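Local coordinates for hypothetical protein (Pyrococcus furiosus, PDB 2FZF), which is of unknown function but belongs to the rubrerythrin family of the ferritin clan and probably binds a di-iron centre within its helical bundle, at residues 114-128 with 140-154. Residues are numbered along the deposited sequence; the frame is centred on the assembly and turned at random.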
loop_
_atom_site.group_PDB
_atom_site.type_symbol
_atom_site.label_atom_id
_atom_site.label_comp_id
_atom_site.label_asym_id
_atom_site.label_seq_id
_atom_site.Cartn_x
_atom_site.Cartn_y
_atom_site.Cartn_z
ATOM N N MET A 114 8.271 0.383 8.546
ATOM C CA MET A 114 8.427 0.249 7.105
ATOM C C MET A 114 9.674 -0.557 6.813
ATOM O O MET A 114 9.768 -1.217 5.783
ATOM C CB MET A 114 8.476 1.621 6.399
ATOM C CG MET A 114 9.412 2.688 6.978
ATOM S SD MET A 114 9.529 4.201 5.910
ATOM C CE MET A 114 10.799 3.666 4.763
ATOM N N LYS A 115 10.621 -0.519 7.743
ATOM C CA LYS A 115 11.856 -1.268 7.589
ATOM C C LYS A 115 11.499 -2.741 7.673
ATOM O O LYS A 115 11.918 -3.554 6.844
ATOM C CB LYS A 115 12.822 -0.907 8.707
ATOM C CG LYS A 115 14.212 -1.469 8.514
ATOM C CD LYS A 115 14.924 -0.747 7.383
ATOM C CE LYS A 115 16.236 -1.410 7.040
ATOM N NZ LYS A 115 16.723 -0.920 5.728
ATOM N N ALA A 116 10.716 -3.078 8.690
ATOM C CA ALA A 116 10.278 -4.448 8.873
ATOM C C ALA A 116 9.430 -4.899 7.676
ATOM O O ALA A 116 9.506 -6.052 7.271
ATOM C CB ALA A 116 9.492 -4.578 10.158
ATOM N N GLU A 117 8.628 -4.001 7.108
ATOM C CA GLU A 117 7.805 -4.380 5.970
ATOM C C GLU A 117 8.698 -4.545 4.739
ATOM O O GLU A 117 8.418 -5.345 3.833
ATOM C CB GLU A 117 6.723 -3.332 5.702
ATOM C CG GLU A 117 5.767 -3.066 6.871
ATOM C CD GLU A 117 4.837 -4.226 7.177
ATOM O OE1 GLU A 117 5.262 -5.184 7.854
ATOM O OE2 GLU A 117 3.675 -4.190 6.737
ATOM N N GLU A 118 9.785 -3.785 4.725
ATOM C CA GLU A 118 10.751 -3.829 3.645
ATOM C C GLU A 118 11.364 -5.215 3.627
ATOM O O GLU A 118 11.295 -5.922 2.620
ATOM C CB GLU A 118 11.841 -2.781 3.874
ATOM C CG GLU A 118 12.911 -2.736 2.800
ATOM C CD GLU A 118 14.018 -1.739 3.123
ATOM O OE1 GLU A 118 14.699 -1.908 4.159
ATOM O OE2 GLU A 118 14.204 -0.784 2.336
ATOM N N ILE A 119 11.957 -5.625 4.741
ATOM C CA ILE A 119 12.564 -6.948 4.762
ATOM C C ILE A 119 11.547 -8.072 4.571
ATOM O O ILE A 119 11.891 -9.096 4.008
ATOM C CB ILE A 119 13.383 -7.202 6.071
ATOM C CG1 ILE A 119 14.717 -6.442 6.013
ATOM C CG2 ILE A 119 13.705 -8.685 6.225
ATOM C CD1 ILE A 119 14.594 -4.963 6.328
ATOM N N ALA A 120 10.306 -7.883 5.022
ATOM C CA ALA A 120 9.264 -8.912 4.897
ATOM C C ALA A 120 8.850 -9.224 3.452
ATOM O O ALA A 120 8.770 -10.395 3.053
ATOM C CB ALA A 120 8.043 -8.520 5.706
ATOM N N ALA A 121 8.571 -8.188 2.670
ATOM C CA ALA A 121 8.181 -8.395 1.284
ATOM C C ALA A 121 9.351 -9.028 0.539
ATOM O O ALA A 121 9.158 -9.941 -0.263
ATOM C CB ALA A 121 7.796 -7.070 0.637
ATOM N N GLU A 122 10.561 -8.544 0.806
ATOM C CA GLU A 122 11.757 -9.076 0.155
ATOM C C GLU A 122 11.976 -10.527 0.549
ATOM O O GLU A 122 12.543 -11.317 -0.218
ATOM C CB GLU A 122 12.976 -8.238 0.529
ATOM C CG GLU A 122 14.299 -8.792 0.035
ATOM C CD GLU A 122 15.437 -7.774 0.145
ATOM O OE1 GLU A 122 15.379 -6.920 1.075
ATOM O OE2 GLU A 122 16.386 -7.837 -0.689
ATOM N N PHE A 123 11.511 -10.861 1.750
ATOM C CA PHE A 123 11.592 -12.211 2.307
ATOM C C PHE A 123 10.622 -13.118 1.511
ATOM O O PHE A 123 11.028 -14.131 0.950
ATOM C CB PHE A 123 11.225 -12.154 3.811
ATOM C CG PHE A 123 11.358 -13.472 4.550
ATOM C CD1 PHE A 123 10.342 -14.423 4.499
ATOM C CD2 PHE A 123 12.485 -13.747 5.322
ATOM C CE1 PHE A 123 10.440 -15.618 5.213
ATOM C CE2 PHE A 123 12.591 -14.938 6.039
ATOM C CZ PHE A 123 11.567 -15.876 5.982
ATOM N N TYR A 124 9.354 -12.721 1.436
ATOM C CA TYR A 124 8.362 -13.494 0.715
ATOM C C TYR A 124 8.646 -13.613 -0.773
ATOM O O TYR A 124 8.061 -14.453 -1.468
ATOM C CB TYR A 124 6.991 -12.887 0.917
ATOM C CG TYR A 124 6.488 -13.021 2.319
ATOM C CD1 TYR A 124 6.474 -14.265 2.961
ATOM C CD2 TYR A 124 5.975 -11.920 2.995
ATOM C CE1 TYR A 124 5.951 -14.407 4.241
ATOM C CE2 TYR A 124 5.455 -12.052 4.272
ATOM C CZ TYR A 124 5.439 -13.296 4.891
ATOM O OH TYR A 124 4.870 -13.431 6.131
ATOM N N LEU A 125 9.525 -12.745 -1.263
ATOM C CA LEU A 125 9.926 -12.748 -2.670
ATOM C C LEU A 125 10.877 -13.910 -2.876
ATOM O O LEU A 125 10.807 -14.614 -3.884
ATOM C CB LEU A 125 10.650 -11.451 -3.019
ATOM C CG LEU A 125 9.800 -10.415 -3.754
ATOM C CD1 LEU A 125 10.592 -9.125 -3.954
ATOM C CD2 LEU A 125 9.355 -11.009 -5.084
ATOM N N LYS A 126 11.772 -14.098 -1.908
ATOM C CA LYS A 126 12.739 -15.178 -1.969
ATOM C C LYS A 126 12.043 -16.505 -1.709
ATOM O O LYS A 126 12.200 -17.457 -2.474
ATOM C CB LYS A 126 13.866 -14.974 -0.949
ATOM C CG LYS A 126 14.807 -16.193 -0.817
ATOM C CD LYS A 126 15.357 -16.691 -2.179
ATOM C CE LYS A 126 15.997 -18.085 -2.073
ATOM N NZ LYS A 126 17.124 -18.141 -1.088
ATOM N N LEU A 127 11.269 -16.561 -0.631
ATOM C CA LEU A 127 10.548 -17.773 -0.263
ATOM C C LEU A 127 9.719 -18.231 -1.450
ATOM O O LEU A 127 9.456 -19.423 -1.623
ATOM C CB LEU A 127 9.644 -17.503 0.939
ATOM C CG LEU A 127 9.729 -18.489 2.106
ATOM C CD1 LEU A 127 11.160 -18.573 2.604
ATOM C CD2 LEU A 127 8.809 -18.043 3.226
ATOM N N GLU A 128 9.310 -17.273 -2.274
ATOM C CA GLU A 128 8.519 -17.589 -3.453
ATOM C C GLU A 128 9.302 -18.456 -4.418
ATOM O O GLU A 128 8.765 -19.396 -5.011
ATOM C CB GLU A 128 8.104 -16.320 -4.180
ATOM C CG GLU A 128 7.564 -16.616 -5.562
ATOM C CD GLU A 128 7.147 -15.376 -6.294
ATOM O OE1 GLU A 128 7.959 -14.426 -6.362
ATOM O OE2 GLU A 128 6.009 -15.358 -6.805
ATOM N N MET A 140 3.028 -16.695 -1.761
ATOM C CA MET A 140 4.221 -15.933 -1.407
ATOM C C MET A 140 4.200 -14.580 -2.090
ATOM O O MET A 140 4.456 -13.558 -1.459
ATOM C CB MET A 140 5.471 -16.707 -1.804
ATOM C CG MET A 140 6.295 -17.161 -0.622
ATOM S SD MET A 140 5.341 -18.128 0.542
ATOM C CE MET A 140 5.607 -17.237 2.038
ATOM N N ARG A 141 3.881 -14.595 -3.381
ATOM C CA ARG A 141 3.791 -13.393 -4.202
ATOM C C ARG A 141 2.716 -12.458 -3.624
ATOM O O ARG A 141 2.937 -11.256 -3.480
ATOM C CB ARG A 141 3.436 -13.801 -5.639
ATOM C CG ARG A 141 3.531 -12.694 -6.683
ATOM C CD ARG A 141 4.972 -12.282 -6.930
ATOM N NE ARG A 141 5.108 -11.315 -8.018
ATOM C CZ ARG A 141 6.255 -11.048 -8.639
ATOM N NH1 ARG A 141 6.294 -10.155 -9.617
ATOM N NH2 ARG A 141 7.369 -11.681 -8.294
ATOM N N TYR A 142 1.555 -13.019 -3.293
ATOM C CA TYR A 142 0.454 -12.244 -2.718
ATOM C C TYR A 142 0.887 -11.587 -1.407
ATOM O O TYR A 142 0.615 -10.409 -1.173
ATOM C CB TYR A 142 -0.755 -13.161 -2.473
ATOM C CG TYR A 142 -1.878 -12.527 -1.675
ATOM C CD1 TYR A 142 -1.908 -12.613 -0.279
ATOM C CD2 TYR A 142 -2.891 -11.804 -2.313
ATOM C CE1 TYR A 142 -2.915 -11.992 0.462
ATOM C CE2 TYR A 142 -3.901 -11.177 -1.585
ATOM C CZ TYR A 142 -3.908 -11.273 -0.198
ATOM O OH TYR A 142 -4.895 -10.639 0.524
ATOM N N LEU A 143 1.558 -12.369 -0.561
ATOM C CA LEU A 143 2.048 -11.892 0.721
ATOM C C LEU A 143 3.101 -10.781 0.514
ATOM O O LEU A 143 3.042 -9.724 1.161
ATOM C CB LEU A 143 2.625 -13.067 1.531
ATOM C CG LEU A 143 1.632 -14.082 2.125
ATOM C CD1 LEU A 143 2.364 -15.334 2.597
ATOM C CD2 LEU A 143 0.875 -13.446 3.273
ATOM N N ALA A 144 4.045 -11.017 -0.399
ATOM C CA ALA A 144 5.080 -10.039 -0.717
ATOM C C ALA A 144 4.519 -8.702 -1.248
ATOM O O ALA A 144 4.958 -7.627 -0.824
ATOM C CB ALA A 144 6.052 -10.624 -1.733
ATOM N N ASP A 145 3.559 -8.760 -2.174
ATOM C CA ASP A 145 2.975 -7.535 -2.724
ATOM C C ASP A 145 2.173 -6.756 -1.687
ATOM O O ASP A 145 2.194 -5.518 -1.667
ATOM C CB ASP A 145 2.120 -7.850 -3.957
ATOM C CG ASP A 145 2.972 -8.080 -5.209
ATOM O OD1 ASP A 145 4.196 -7.798 -5.155
ATOM O OD2 ASP A 145 2.418 -8.527 -6.239
ATOM N N MET A 146 1.474 -7.494 -0.832
ATOM C CA MET A 146 0.712 -6.913 0.258
ATOM C C MET A 146 1.701 -6.204 1.192
ATOM O O MET A 146 1.440 -5.103 1.646
ATOM C CB MET A 146 -0.021 -8.011 1.044
ATOM C CG MET A 146 -1.351 -8.473 0.448
ATOM S SD MET A 146 -2.436 -7.091 0.041
ATOM C CE MET A 146 -2.766 -6.338 1.671
ATOM N N GLU A 147 2.827 -6.851 1.485
ATOM C CA GLU A 147 3.836 -6.263 2.360
ATOM C C GLU A 147 4.481 -5.047 1.691
ATOM O O GLU A 147 4.698 -4.006 2.313
ATOM C CB GLU A 147 4.913 -7.299 2.698
ATOM C CG GLU A 147 4.470 -8.394 3.668
ATOM C CD GLU A 147 4.148 -7.852 5.050
ATOM O OE1 GLU A 147 3.067 -7.253 5.232
ATOM O OE2 GLU A 147 4.988 -8.016 5.961
ATOM N N ARG A 148 4.786 -5.203 0.407
ATOM C CA ARG A 148 5.389 -4.147 -0.387
ATOM C C ARG A 148 4.457 -2.930 -0.322
ATOM O O ARG A 148 4.916 -1.798 -0.210
ATOM C CB ARG A 148 5.547 -4.642 -1.826
ATOM C CG ARG A 148 6.354 -3.754 -2.753
ATOM C CD ARG A 148 7.839 -3.741 -2.417
ATOM N NE ARG A 148 8.577 -2.941 -3.400
ATOM C CZ ARG A 148 8.733 -3.277 -4.682
ATOM N NH1 ARG A 148 8.208 -4.413 -5.135
ATOM N NH2 ARG A 148 9.385 -2.469 -5.515
ATOM N N GLY A 149 3.148 -3.180 -0.388
ATOM C CA GLY A 149 2.170 -2.110 -0.323
ATOM C C GLY A 149 2.109 -1.436 1.037
ATOM O O GLY A 149 1.943 -0.216 1.121
ATOM N N HIS A 150 2.238 -2.223 2.104
ATOM C CA HIS A 150 2.213 -1.678 3.458
ATOM C C HIS A 150 3.459 -0.803 3.650
ATOM O O HIS A 150 3.420 0.199 4.361
ATOM C CB HIS A 150 2.181 -2.809 4.492
ATOM C CG HIS A 150 0.953 -3.668 4.417
ATOM N ND1 HIS A 150 -0.308 -3.153 4.189
ATOM C CD2 HIS A 150 0.787 -5.005 4.568
ATOM C CE1 HIS A 150 -1.195 -4.133 4.203
ATOM N NE2 HIS A 150 -0.556 -5.268 4.430
ATOM N N TYR A 151 4.549 -1.184 2.987
ATOM C CA TYR A 151 5.801 -0.446 3.046
ATOM C C TYR A 151 5.632 0.965 2.488
ATOM O O TYR A 151 6.066 1.944 3.104
ATOM C CB TYR A 151 6.897 -1.168 2.255
ATOM C CG TYR A 151 8.130 -0.319 2.020
ATOM C CD1 TYR A 151 8.961 0.053 3.085
ATOM C CD2 TYR A 151 8.439 0.164 0.744
ATOM C CE1 TYR A 151 10.067 0.890 2.883
ATOM C CE2 TYR A 151 9.542 1.002 0.535
ATOM C CZ TYR A 151 10.345 1.358 1.605
ATOM O OH TYR A 151 11.432 2.181 1.409
ATOM N N TYR A 152 5.005 1.079 1.322
ATOM C CA TYR A 152 4.805 2.391 0.711
ATOM C C TYR A 152 3.803 3.227 1.508
ATOM O O TYR A 152 4.004 4.436 1.711
ATOM C CB TYR A 152 4.361 2.240 -0.749
ATOM C CG TYR A 152 5.511 1.907 -1.690
ATOM C CD1 TYR A 152 6.583 2.794 -1.858
ATOM C CD2 TYR A 152 5.543 0.702 -2.394
ATOM C CE1 TYR A 152 7.657 2.485 -2.704
ATOM C CE2 TYR A 152 6.615 0.384 -3.242
ATOM C CZ TYR A 152 7.664 1.283 -3.388
ATOM O OH TYR A 152 8.709 0.983 -4.216
ATOM N N THR A 153 2.736 2.590 1.983
ATOM C CA THR A 153 1.752 3.311 2.776
ATOM C C THR A 153 2.472 3.877 3.998
ATOM O O THR A 153 2.310 5.048 4.333
ATOM C CB THR A 153 0.602 2.380 3.248
ATOM O OG1 THR A 153 -0.012 1.767 2.112
ATOM C CG2 THR A 153 -0.450 3.164 4.016
ATOM N N LEU A 154 3.286 3.055 4.653
ATOM C CA LEU A 154 4.002 3.510 5.839
ATOM C C LEU A 154 4.971 4.680 5.612
ATOM O O LEU A 154 5.121 5.558 6.475
ATOM C CB LEU A 154 4.748 2.343 6.478
ATOM C CG LEU A 154 3.919 1.518 7.456
ATOM C CD1 LEU A 154 4.712 0.290 7.863
ATOM C CD2 LEU A 154 3.562 2.361 8.681
#
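The helical segments 114-128 and 140-154 run antiparallel at 162°, their axes 7.7 Å apart, and come closest where Ala121 and Ala144 bring their CA atoms within 4.0 Å. They form a helical hairpin of the ferritin-like bundle, a worked example of small residues letting two helices approach closely while larger ones interlock beside them. Tyr124 is a knob in a hole made by Met140, Leu143, Ala144 and Glu147; Glu147 is itself a knob among Glu117, Ala120, Ala121 and Tyr124. Leu143 CB lies over one face of the Tyr124 ring, a CH-pi contact 3.9 Å from the centroid, and Glu147 CG meets the ring edge in plane. With CG anti to the carbonyl carbon (chi1 -68°), the ring lies against 140-154, and its OH hydrogen-bonds Glu32 OE2 of helix 21-44. A leucine in place of Tyr124 would probably leave Glu32 without this partner and Leu143 CB without its ring face. Further along, the Glu117 and Glu147 carboxylates stand nearly perpendicular (86°), OE1 of Glu117 3.4 Å from OE2 of Glu147, like charges with Glu62 close to both; such an acidic cluster is consistent with the di-iron site of rubrerythrins. At the other end, Glu128 OE1 receives a weak, salt-bridging hydrogen bond at the guanidinium edge, 3.4 Å from Arg141 NH2.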